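PDB 3OBE: sugar phosphate isomerase/epimerase from Parabacteroides distasonis, which probably isomerises or epimerises a sugar or sugar phosphate, using a xylose isomerase-like TIM barrel. Local coordinates for residues Tyr50-Phe56 / Leu90-His96; Thr120-Ala124 / Ile158-Ile164; Val128-Pro134 / Gly163-His169; Leu205-Pro210 / Tyr236-Lys241. All blocks are in the same frame, centred on the assembly; numbering follows the deposited sequence.

Interaction 1. Residues Tyr50-Phe56 / Leu90-His96; sequences YTDLEIF and LRISSSH. With EOH (ethanol), chain H; EOH (ethanol), chain G; EOH (ethanol), chain E.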
# COMPACT_ATOMS: atom_id res chain seq x y z
N TYR A 50 1.04 -16.18 -3.40
CA TYR A 50 1.39 -14.80 -3.66
C TYR A 50 2.08 -14.66 -4.99
O TYR A 50 2.91 -15.48 -5.37
CB TYR A 50 2.24 -14.18 -2.52
CG TYR A 50 1.46 -14.05 -1.23
CD1 TYR A 50 0.53 -12.99 -1.03
CD2 TYR A 50 1.61 -14.99 -0.20
CE1 TYR A 50 -0.18 -12.87 0.11
CE2 TYR A 50 0.87 -14.87 0.97
CZ TYR A 50 -0.03 -13.81 1.13
OH TYR A 50 -0.80 -13.69 2.26
N THR A 51 1.70 -13.61 -5.72
CA THR A 51 2.26 -13.28 -7.04
C THR A 51 3.06 -11.95 -7.02
O THR A 51 3.98 -11.77 -7.83
CB THR A 51 1.15 -13.18 -8.13
OG1 THR A 51 0.21 -12.19 -7.73
CG2 THR A 51 0.46 -14.56 -8.34
N ASP A 52 2.73 -11.06 -6.10
CA ASP A 52 3.18 -9.71 -6.10
C ASP A 52 3.65 -9.30 -4.71
O ASP A 52 3.06 -9.71 -3.73
CB ASP A 52 2.03 -8.81 -6.49
CG ASP A 52 1.78 -8.82 -7.97
OD1 ASP A 52 1.25 -9.84 -8.49
OD2 ASP A 52 2.17 -7.82 -8.62
N LEU A 53 4.69 -8.49 -4.67
CA LEU A 53 5.19 -7.90 -3.43
C LEU A 53 5.12 -6.40 -3.46
O LEU A 53 5.43 -5.77 -4.48
CB LEU A 53 6.64 -8.32 -3.20
CG LEU A 53 6.93 -9.83 -3.12
CD1 LEU A 53 8.46 -10.10 -2.83
CD2 LEU A 53 6.06 -10.55 -2.09
N GLU A 54 4.79 -5.84 -2.30
CA GLU A 54 4.98 -4.42 -2.04
C GLU A 54 6.03 -4.32 -0.95
O GLU A 54 5.90 -4.93 0.11
CB GLU A 54 3.66 -3.74 -1.62
CG GLU A 54 3.79 -2.25 -1.32
CD GLU A 54 2.47 -1.69 -0.89
OE1 GLU A 54 2.08 -2.03 0.24
OE2 GLU A 54 1.83 -0.92 -1.69
N ILE A 55 7.15 -3.67 -1.28
CA ILE A 55 8.30 -3.65 -0.37
C ILE A 55 8.32 -2.35 0.46
O ILE A 55 7.35 -1.59 0.49
CB ILE A 55 9.61 -3.94 -1.15
CG1 ILE A 55 9.89 -2.86 -2.17
CG2 ILE A 55 9.53 -5.39 -1.78
CD1 ILE A 55 11.30 -2.90 -2.70
N PHE A 56 9.43 -2.17 1.17
CA PHE A 56 9.64 -1.07 2.07
C PHE A 56 11.14 -0.88 2.19
O PHE A 56 11.92 -1.69 1.73
CB PHE A 56 8.98 -1.37 3.43
CG PHE A 56 9.64 -2.46 4.19
CD1 PHE A 56 9.36 -3.77 3.94
CD2 PHE A 56 10.61 -2.15 5.16
CE1 PHE A 56 10.00 -4.80 4.66
CE2 PHE A 56 11.25 -3.17 5.87
CZ PHE A 56 10.95 -4.48 5.61
N LEU A 90 7.88 -14.29 -8.43
CA LEU A 90 7.12 -13.19 -7.86
C LEU A 90 7.50 -11.93 -8.64
O LEU A 90 8.37 -11.98 -9.49
CB LEU A 90 7.47 -13.03 -6.38
CG LEU A 90 7.13 -14.21 -5.45
CD1 LEU A 90 7.73 -14.01 -4.10
CD2 LEU A 90 5.61 -14.38 -5.34
N ARG A 91 6.81 -10.82 -8.37
CA ARG A 91 7.16 -9.56 -8.93
C ARG A 91 7.03 -8.51 -7.85
O ARG A 91 6.00 -8.48 -7.16
CB ARG A 91 6.24 -9.26 -10.09
CG ARG A 91 6.38 -7.86 -10.63
CD ARG A 91 5.49 -7.54 -11.88
NE ARG A 91 5.81 -6.14 -12.16
CZ ARG A 91 4.97 -5.11 -12.16
NH1 ARG A 91 3.65 -5.30 -12.08
NH2 ARG A 91 5.45 -3.89 -12.31
N ILE A 92 8.04 -7.65 -7.73
CA ILE A 92 7.93 -6.42 -6.91
C ILE A 92 7.14 -5.39 -7.72
O ILE A 92 7.69 -4.81 -8.68
CB ILE A 92 9.31 -5.83 -6.50
CG1 ILE A 92 10.18 -6.89 -5.82
CG2 ILE A 92 9.08 -4.62 -5.59
CD1 ILE A 92 11.67 -6.48 -5.64
N SER A 93 5.89 -5.17 -7.35
CA SER A 93 5.00 -4.29 -8.06
C SER A 93 4.69 -2.99 -7.37
O SER A 93 4.23 -2.05 -8.05
CB SER A 93 3.75 -5.01 -8.49
OG SER A 93 3.08 -5.72 -7.46
N SER A 94 4.99 -2.89 -6.07
CA SER A 94 4.83 -1.68 -5.34
C SER A 94 5.90 -1.51 -4.27
O SER A 94 6.64 -2.44 -3.98
CB SER A 94 3.41 -1.63 -4.76
OG SER A 94 3.11 -0.40 -4.16
N SER A 95 5.94 -0.33 -3.68
CA SER A 95 6.93 0.01 -2.69
C SER A 95 6.39 1.13 -1.83
O SER A 95 5.82 2.08 -2.34
CB SER A 95 8.21 0.45 -3.40
OG SER A 95 9.15 0.96 -2.47
N HIS A 96 6.52 0.96 -0.53
CA HIS A 96 6.18 2.01 0.44
C HIS A 96 7.42 2.83 0.79
O HIS A 96 8.48 2.26 1.22
CB HIS A 96 5.68 1.37 1.73
CG HIS A 96 4.21 1.10 1.75
ND1 HIS A 96 3.53 0.89 2.92
CD2 HIS A 96 3.28 1.07 0.76
CE1 HIS A 96 2.26 0.67 2.65
NE2 HIS A 96 2.07 0.83 1.36
C1 EOH H . 5.88 -0.20 5.32
C2 EOH H . 6.94 0.23 6.34
O EOH H . 4.99 0.87 4.98
C1 EOH G . 13.42 -4.04 2.59
C2 EOH G . 13.80 -5.30 3.32
O EOH G . 12.89 -4.27 1.31
C1 EOH E . -0.34 -4.27 -10.50
C2 EOH E . -0.52 -3.50 -9.21
O EOH E . 1.01 -4.25 -10.93
O HOH W 1 1.57 -7.02 -10.98
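E54 and S94 face one another on parallel strands; with CG anti to the backbone N (chi1 180°), the glutamate stretches its carboxylate to S94 and H96. S94 OG donates to E54 OE2 at 2.8 Å, on its anti lone pair. E54 OE1 lies over a face of the H96 ring, 3.1 Å from NE2 but badly angled for a bond; OE1 is hydrogen-bonded instead to H244 and Q26, H96 NE2 to E216. Replacing E54 with alanine removes the carboxylate and is likely to leave S94 OG, H244 and Q26 without a shared partner. On the same face, D52 OD2 takes a 2.6 Å bond from S93 OG, and a water links it to NH1 of R91, whose NH2 is held by S129. The other face is mainly apolar, though S95 OG bonds H123: I55 CG2 meets I92 CG2 at 3.9 Å, the side chains crossing at about a right angle, both packing on Y81 of helix 78-87. A beta bulge lets L53 O receive S93 N and, weakly, S94 N. The chemistry separates a mainly aliphatic packing surface from a polar barrel interior, where H96 nears a bound phosphate, probably from the crystallisation liquor but consistent with a pocket.

Interaction 2. Residues Thr120-Ala124 / Ile158-Ile164; sequences TDIHA and ITKKAGI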
# COMPACT_ATOMS: atom_id res chain seq x y z
N THR A 120 12.21 7.76 -7.98
CA THR A 120 11.59 7.23 -9.20
C THR A 120 12.65 6.55 -10.06
O THR A 120 12.41 5.45 -10.57
CB THR A 120 10.88 8.35 -9.98
OG1 THR A 120 9.83 8.90 -9.14
CG2 THR A 120 10.36 7.84 -11.34
N ASP A 121 13.81 7.17 -10.19
CA ASP A 121 14.90 6.59 -11.00
C ASP A 121 15.25 5.18 -10.47
O ASP A 121 15.45 4.21 -11.23
CB ASP A 121 16.11 7.51 -10.99
CG ASP A 121 15.91 8.77 -11.84
OD1 ASP A 121 15.00 8.83 -12.70
OD2 ASP A 121 16.69 9.71 -11.63
N ILE A 122 15.33 5.06 -9.15
CA ILE A 122 15.68 3.77 -8.50
C ILE A 122 14.56 2.77 -8.67
O ILE A 122 14.79 1.61 -8.96
CB ILE A 122 15.99 3.98 -7.01
CG1 ILE A 122 17.27 4.81 -6.83
CG2 ILE A 122 16.04 2.63 -6.22
CD1 ILE A 122 18.55 4.10 -7.25
N HIS A 123 13.31 3.23 -8.55
CA HIS A 123 12.19 2.32 -8.61
C HIS A 123 11.88 1.92 -10.05
O HIS A 123 11.31 0.83 -10.29
CB HIS A 123 10.94 2.91 -7.92
CG HIS A 123 10.98 2.82 -6.42
ND1 HIS A 123 11.78 3.64 -5.66
CD2 HIS A 123 10.37 1.97 -5.55
CE1 HIS A 123 11.65 3.32 -4.39
NE2 HIS A 123 10.78 2.33 -4.28
N ALA A 124 12.28 2.74 -11.02
CA ALA A 124 12.16 2.33 -12.45
C ALA A 124 13.10 1.14 -12.69
O ALA A 124 12.74 0.13 -13.35
CB ALA A 124 12.44 3.52 -13.37
N ILE A 158 5.96 13.41 -11.24
CA ILE A 158 7.32 12.93 -11.38
C ILE A 158 7.35 11.42 -11.63
O ILE A 158 8.07 10.97 -12.52
CB ILE A 158 8.17 13.33 -10.10
CG1 ILE A 158 8.55 14.80 -10.18
CG2 ILE A 158 9.49 12.51 -10.01
CD1 ILE A 158 8.94 15.41 -8.78
N THR A 159 6.59 10.64 -10.85
CA THR A 159 6.61 9.22 -11.02
C THR A 159 6.01 8.83 -12.38
O THR A 159 6.47 7.86 -13.01
CB THR A 159 5.91 8.41 -9.87
OG1 THR A 159 4.48 8.53 -9.90
CG2 THR A 159 6.45 8.75 -8.46
N LYS A 160 5.00 9.57 -12.81
CA LYS A 160 4.28 9.25 -14.06
C LYS A 160 5.17 9.36 -15.29
O LYS A 160 4.93 8.69 -16.30
CB LYS A 160 3.08 10.19 -14.19
CG LYS A 160 2.26 10.09 -15.44
CD LYS A 160 0.93 10.84 -15.29
CE LYS A 160 1.04 12.29 -15.62
NZ LYS A 160 0.12 12.99 -14.76
N LYS A 161 6.22 10.17 -15.21
CA LYS A 161 7.24 10.28 -16.25
C LYS A 161 7.92 8.96 -16.56
O LYS A 161 8.36 8.74 -17.66
CB LYS A 161 8.30 11.32 -15.85
CG LYS A 161 7.76 12.73 -15.80
CD LYS A 161 8.90 13.78 -15.74
CE LYS A 161 8.39 15.22 -15.43
NZ LYS A 161 9.34 16.00 -14.54
N ALA A 162 8.03 8.12 -15.53
CA ALA A 162 8.60 6.79 -15.63
C ALA A 162 7.52 5.74 -15.81
O ALA A 162 7.82 4.55 -15.75
CB ALA A 162 9.42 6.46 -14.32
N GLY A 163 6.26 6.15 -15.96
CA GLY A 163 5.17 5.18 -16.08
C GLY A 163 4.79 4.47 -14.80
O GLY A 163 4.25 3.38 -14.85
N ILE A 164 5.07 5.09 -13.66
CA ILE A 164 4.79 4.56 -12.36
C ILE A 164 3.70 5.41 -11.68
O ILE A 164 3.74 6.65 -11.70
CB ILE A 164 6.04 4.58 -11.48
CG1 ILE A 164 7.11 3.72 -12.10
CG2 ILE A 164 5.71 4.17 -10.04
CD1 ILE A 164 8.53 3.87 -11.48
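T120 and T159 bring their CA atoms within 5.7 Å, a close approach of helix 109-126 to the end of helix 142-160, successive helices packed side by side in the outer layer of the TIM barrel. Beyond T159 the chain stops its helix in a Schellman motif: G163, whose positive phi suits glycine, gives its N to K160 O, and I164 N returns to T159 O at 3.2 Å. A162 N reaches that same oxygen from the opposite face of its plane. The turn thereby swings A162 and I164 against the first helix. T120 carries the contact with both branches. Its methyl, CG2, presses on A162 CB at 3.4 Å, tighter than usual for two carbons, and small side chains on both sides permit so near a meeting. Its hydroxyl rests 3.5 Å from T159 CG2, the two threonines crossing at about a right angle. T159 places OG1 between the backbone N and the carbonyl carbon (chi1 72°), where it bonds I164 O at 2.7 Å. I164 then lays CD1 3.9 Å from A124 N, over the helix backbone. Since T120 OG1 is bonded within its own helix, to W116 O, and T159 OG1 to I164 O, what faces across is mainly methyl groups: residues 120-124 and 158-164 meet through van der Waals contact, with no direct hydrogen bond between them.

Interaction 3. Residues Val128-Pro134 / Gly163-His169; sequences VSCMVQP and GILWGYH
G163 and S129 are bridged by a water that donates to both backbone oxygens, just before the two parallel strands pair. Next, I164 sets CG2 3.7 Å from M131 CG and 3.8 Å from the selenium of this selenomethionine, while CD1 leans toward V128; a branched aliphatic chain can touch both neighbours. Cutting I164 back to alanine is likely to open a gap beside M131 CG and SE and remove one side of their packing. L165 starts the ladder, its N giving a nearly straight bond to S129 O (174°) and its O receiving M131 N. W166 lays a face of its indole over M131 O, and CZ2 lies 3.7 Å from Q133 CB, with the glutamine amide turned 74° from the ring, its NE2 bonded to Y104. G167 bonds M131 O through N and Q133 N through O; a CB here would probably press on V132 CG2, so glycine suits the place. Y168 passes CD1 within 3.3 Å of Q133 O. H169 N closes the ladder on that same oxygen, its CB touches V132 CG1 at 3.5 Å, and P134 CB meets its ring at the edge, in plane. The pair forms a beta-alpha-beta unit with helix 142-160. That helix and helix 109-126 cover M131, Q133 and W166, while strand 213-218 adjoins strand 165-169 and its E216 and D218 meet H169.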
# COMPACT_ATOMS: atom_id res chain seq x y z
N VAL A 128 8.90 -1.55 -10.54
CA VAL A 128 7.57 -1.45 -9.91
C VAL A 128 6.56 -0.75 -10.78
O VAL A 128 6.91 0.04 -11.68
CB VAL A 128 7.63 -0.70 -8.53
CG1 VAL A 128 8.64 -1.44 -7.58
CG2 VAL A 128 7.94 0.82 -8.74
N SER A 129 5.29 -1.03 -10.54
CA SER A 129 4.19 -0.29 -11.11
C SER A 129 3.72 0.89 -10.27
O SER A 129 3.16 1.84 -10.82
CB SER A 129 2.99 -1.20 -11.35
OG SER A 129 3.36 -2.16 -12.32
N CYS A 130 3.88 0.80 -8.96
CA CYS A 130 3.38 1.78 -8.04
C CYS A 130 4.44 2.20 -7.00
O CYS A 130 5.24 1.39 -6.55
CB CYS A 130 2.18 1.23 -7.27
SG CYS A 130 0.90 0.56 -8.37
N MSE A 131 4.36 3.45 -6.59
CA MSE A 131 5.18 3.96 -5.43
C MSE A 131 4.21 4.65 -4.51
O MSE A 131 3.44 5.49 -4.96
CB MSE A 131 6.23 4.92 -5.93
CG MSE A 131 7.37 4.29 -6.68
SE MSE A 131 8.36 5.60 -7.77
CE MSE A 131 9.06 6.70 -6.33
N VAL A 132 4.21 4.29 -3.23
CA VAL A 132 3.15 4.70 -2.32
C VAL A 132 3.76 5.27 -1.04
O VAL A 132 4.64 4.63 -0.43
CB VAL A 132 2.27 3.50 -1.98
CG1 VAL A 132 1.23 3.80 -0.79
CG2 VAL A 132 1.54 3.07 -3.25
N GLN A 133 3.28 6.44 -0.64
CA GLN A 133 3.59 7.02 0.64
C GLN A 133 2.56 6.58 1.67
O GLN A 133 1.39 6.84 1.47
CB GLN A 133 3.64 8.53 0.60
CG GLN A 133 3.97 9.16 1.99
CD GLN A 133 4.40 10.60 1.93
OE1 GLN A 133 5.00 11.04 0.95
NE2 GLN A 133 4.13 11.35 3.00
N PRO A 134 3.02 5.98 2.79
CA PRO A 134 2.05 5.46 3.78
C PRO A 134 2.05 6.24 5.08
O PRO A 134 1.62 5.74 6.12
CB PRO A 134 2.60 4.04 4.01
CG PRO A 134 4.09 4.26 4.02
CD PRO A 134 4.33 5.30 2.90
N GLY A 163 6.26 6.15 -15.96
CA GLY A 163 5.17 5.18 -16.08
C GLY A 163 4.79 4.47 -14.80
O GLY A 163 4.25 3.38 -14.85
N ILE A 164 5.07 5.09 -13.66
CA ILE A 164 4.79 4.56 -12.36
C ILE A 164 3.70 5.41 -11.68
O ILE A 164 3.74 6.65 -11.70
CB ILE A 164 6.04 4.58 -11.48
CG1 ILE A 164 7.11 3.72 -12.10
CG2 ILE A 164 5.71 4.17 -10.04
CD1 ILE A 164 8.53 3.87 -11.48
N LEU A 165 2.77 4.73 -11.03
CA LEU A 165 1.64 5.38 -10.35
C LEU A 165 2.04 5.75 -8.94
O LEU A 165 2.40 4.87 -8.15
CB LEU A 165 0.46 4.46 -10.26
CG LEU A 165 -0.17 4.00 -11.58
CD1 LEU A 165 -1.23 2.94 -11.29
CD2 LEU A 165 -0.77 5.18 -12.36
N TRP A 166 1.92 7.01 -8.59
CA TRP A 166 2.10 7.45 -7.21
C TRP A 166 0.79 7.29 -6.47
O TRP A 166 -0.25 7.71 -6.97
CB TRP A 166 2.59 8.90 -7.16
CG TRP A 166 3.07 9.31 -5.81
CD1 TRP A 166 4.36 9.30 -5.39
CD2 TRP A 166 2.29 9.77 -4.68
NE1 TRP A 166 4.45 9.72 -4.09
CE2 TRP A 166 3.19 10.06 -3.64
CE3 TRP A 166 0.93 10.01 -4.47
CZ2 TRP A 166 2.77 10.50 -2.39
CZ3 TRP A 166 0.53 10.48 -3.26
CH2 TRP A 166 1.43 10.70 -2.22
N GLY A 167 0.86 6.79 -5.23
CA GLY A 167 -0.31 6.63 -4.38
C GLY A 167 -0.05 6.95 -2.91
O GLY A 167 1.10 7.04 -2.50
N TYR A 168 -1.14 7.04 -2.17
CA TYR A 168 -1.14 7.38 -0.75
C TYR A 168 -1.92 6.32 0.04
O TYR A 168 -3.06 6.00 -0.31
CB TYR A 168 -1.75 8.75 -0.49
CG TYR A 168 -1.71 9.12 0.95
CD1 TYR A 168 -0.52 9.50 1.52
CD2 TYR A 168 -2.83 8.95 1.79
CE1 TYR A 168 -0.44 9.79 2.84
CE2 TYR A 168 -2.75 9.22 3.12
CZ TYR A 168 -1.55 9.66 3.63
OH TYR A 168 -1.43 9.99 4.97
N HIS A 169 -1.28 5.77 1.07
CA HIS A 169 -1.84 4.71 1.91
C HIS A 169 -2.22 5.28 3.25
O HIS A 169 -1.37 5.85 3.97
CB HIS A 169 -0.81 3.59 2.08
CG HIS A 169 -1.21 2.54 3.05
ND1 HIS A 169 -0.37 2.11 4.04
CD2 HIS A 169 -2.34 1.80 3.16
CE1 HIS A 169 -0.97 1.17 4.75
NE2 HIS A 169 -2.18 0.96 4.25
O HOH W 2 2.39 1.79 -13.52

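Interaction 4. Residues Leu205-Pro210 / Tyr236-Lys241; sequences LKNTDP and YPNRFK
P210 and R239 have the nearest CA atoms, 6.3 Å apart, where the turn after helix 200-207 faces the loop that leads into strand 240-245. R239 and L205 carry the contact. The arginine chain folds back on itself, bent at chi2 and chi3 (-52° and -53°), and this curl brings the guanidinium against the end of the helix. NH1 donates to L205 O at 2.8 Å, with the oxygen close to the guanidinium plane. NH2 donates at 2.9 Å to T208 OG1, a hydroxyl also bonded to F204 O, and to V213 O as well, while R239 NE donates to a water at 2.8 Å, which may in turn donate to P210 O. P210 covers one face of the guanidinium, its CA 3.5 Å from NE; L205 CD2 lies over the opposite face and rests against R239 CB at 3.6 Å. The other L205 methyl, CD1, sits squarely above the Y236 ring, 3.6 Å from its centroid and 5° off the normal, a CH-pi contact; leucine suits the place because its fork serves the arginine and the tyrosine together. K206 comes to the rim of that ring with CE 3.6 Å from Y236 OH. A second water joins P210 O to K241 NZ. All the nitrogens of this buried guanidinium therefore have partners. The positive group meets a carbonyl at the C-terminal end of a helix, whose dipole would probably favour it, without needing a carboxylate in direct contact; within the TIM barrel this ties helix 200-207 to the entry of strand 240-245, beside strand 213-218.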
# COMPACT_ATOMS: atom_id res chain seq x y z
N LEU A 205 -8.25 13.56 -1.36
CA LEU A 205 -8.95 13.22 -2.60
C LEU A 205 -9.32 14.42 -3.45
O LEU A 205 -9.07 14.45 -4.67
CB LEU A 205 -10.18 12.36 -2.28
CG LEU A 205 -9.84 10.94 -1.80
CD1 LEU A 205 -10.94 10.38 -0.88
CD2 LEU A 205 -9.65 9.97 -2.97
N LYS A 206 -9.96 15.37 -2.81
CA LYS A 206 -10.48 16.54 -3.53
C LYS A 206 -9.42 17.48 -4.01
O LYS A 206 -9.64 18.23 -4.99
CB LYS A 206 -11.51 17.28 -2.72
CG LYS A 206 -12.64 16.34 -2.30
CD LYS A 206 -13.95 16.59 -2.86
CE LYS A 206 -15.02 16.05 -1.93
NZ LYS A 206 -16.37 16.21 -2.49
N ASN A 207 -8.24 17.45 -3.39
CA ASN A 207 -7.17 18.37 -3.75
C ASN A 207 -6.01 17.73 -4.52
O ASN A 207 -5.01 18.39 -4.77
CB ASN A 207 -6.66 19.09 -2.49
CG ASN A 207 -7.68 20.10 -2.00
OD1 ASN A 207 -7.88 21.13 -2.62
ND2 ASN A 207 -8.38 19.77 -0.91
N THR A 208 -6.18 16.48 -4.93
CA THR A 208 -5.19 15.80 -5.80
C THR A 208 -5.82 15.45 -7.14
O THR A 208 -7.02 15.26 -7.24
CB THR A 208 -4.59 14.53 -5.17
OG1 THR A 208 -5.60 13.62 -4.76
CG2 THR A 208 -3.76 14.89 -3.94
N ASP A 209 -4.98 15.45 -8.15
CA ASP A 209 -5.39 15.17 -9.52
C ASP A 209 -5.43 13.68 -9.75
O ASP A 209 -4.39 13.03 -9.56
CB ASP A 209 -4.31 15.76 -10.44
CG ASP A 209 -4.65 15.69 -11.91
OD1 ASP A 209 -5.40 14.80 -12.40
OD2 ASP A 209 -4.07 16.55 -12.63
N PRO A 210 -6.58 13.14 -10.25
CA PRO A 210 -6.66 11.69 -10.49
C PRO A 210 -5.59 11.15 -11.44
O PRO A 210 -5.23 10.00 -11.32
CB PRO A 210 -8.06 11.48 -11.10
CG PRO A 210 -8.86 12.74 -10.75
CD PRO A 210 -7.86 13.84 -10.46
N TYR A 236 -15.54 7.47 -4.47
CA TYR A 236 -14.31 7.87 -5.19
C TYR A 236 -13.80 6.70 -6.01
O TYR A 236 -12.67 6.24 -5.85
CB TYR A 236 -13.24 8.37 -4.20
CG TYR A 236 -13.71 9.47 -3.32
CD1 TYR A 236 -13.60 10.77 -3.72
CD2 TYR A 236 -14.29 9.20 -2.08
CE1 TYR A 236 -14.04 11.79 -2.91
CE2 TYR A 236 -14.73 10.24 -1.23
CZ TYR A 236 -14.62 11.52 -1.68
OH TYR A 236 -15.05 12.59 -0.85
N PRO A 237 -14.63 6.23 -6.97
CA PRO A 237 -14.37 4.92 -7.56
C PRO A 237 -13.11 4.86 -8.42
O PRO A 237 -12.50 3.80 -8.53
CB PRO A 237 -15.61 4.68 -8.40
CG PRO A 237 -16.23 5.96 -8.64
CD PRO A 237 -15.90 6.78 -7.38
N ASN A 238 -12.74 6.01 -9.00
CA ASN A 238 -11.57 6.07 -9.87
C ASN A 238 -10.31 6.42 -9.12
O ASN A 238 -9.23 6.44 -9.71
CB ASN A 238 -11.80 7.10 -11.00
CG ASN A 238 -12.07 8.51 -10.48
OD1 ASN A 238 -12.75 8.71 -9.44
ND2 ASN A 238 -11.57 9.51 -11.21
N ARG A 239 -10.41 6.67 -7.82
CA ARG A 239 -9.23 7.11 -7.04
C ARG A 239 -8.54 6.01 -6.23
O ARG A 239 -7.33 6.03 -6.03
CB ARG A 239 -9.62 8.22 -6.08
CG ARG A 239 -10.35 9.41 -6.70
CD ARG A 239 -9.69 10.04 -7.89
NE ARG A 239 -8.31 10.41 -7.63
CZ ARG A 239 -7.96 11.49 -6.94
NH1 ARG A 239 -8.87 12.30 -6.44
NH2 ARG A 239 -6.67 11.75 -6.77
N PHE A 240 -9.32 5.03 -5.76
CA PHE A 240 -8.80 3.92 -5.00
C PHE A 240 -8.38 2.83 -5.95
O PHE A 240 -9.20 1.99 -6.34
CB PHE A 240 -9.89 3.49 -4.00
CG PHE A 240 -10.12 4.48 -2.93
CD1 PHE A 240 -9.08 4.84 -2.09
CD2 PHE A 240 -11.36 5.08 -2.72
CE1 PHE A 240 -9.27 5.77 -1.07
CE2 PHE A 240 -11.52 6.01 -1.73
CZ PHE A 240 -10.50 6.33 -0.90
N LYS A 241 -7.11 2.85 -6.36
CA LYS A 241 -6.62 1.93 -7.38
C LYS A 241 -5.96 0.67 -6.78
O LYS A 241 -5.82 -0.33 -7.48
CB LYS A 241 -5.63 2.63 -8.34
CG LYS A 241 -6.29 3.70 -9.24
CD LYS A 241 -5.33 4.21 -10.33
CE LYS A 241 -5.95 5.26 -11.25
NZ LYS A 241 -4.93 5.91 -12.11
O HOH W 3 -6.71 8.56 -9.02
O HOH W 4 -3.54 7.79 -10.76
O HOH W 5 -7.64 7.98 -11.78

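From the N terminus, interaction 1 closes the first loop, pairing strand 52-55 with strand 91-95 around helix 78-87. Interactions 2 and 3 follow and cross: their segments alternate along the chain and share G163 and I164, so helix 109-126, strand 130-133, helix 142-160 and strand 165-169 are interlocked. Interaction 4 comes last in series, joining the turn after helix 200-207 to the start of strand 240-245 across strand 213-218. S95 to H123 connects interaction 1 with interaction 2, and R91 to S129, with S95 to V132, connects it with interaction 3, closing the barrel between strands 91-95 and 130-133. Interaction 4 touches interaction 3 lightly, through L165 and K241.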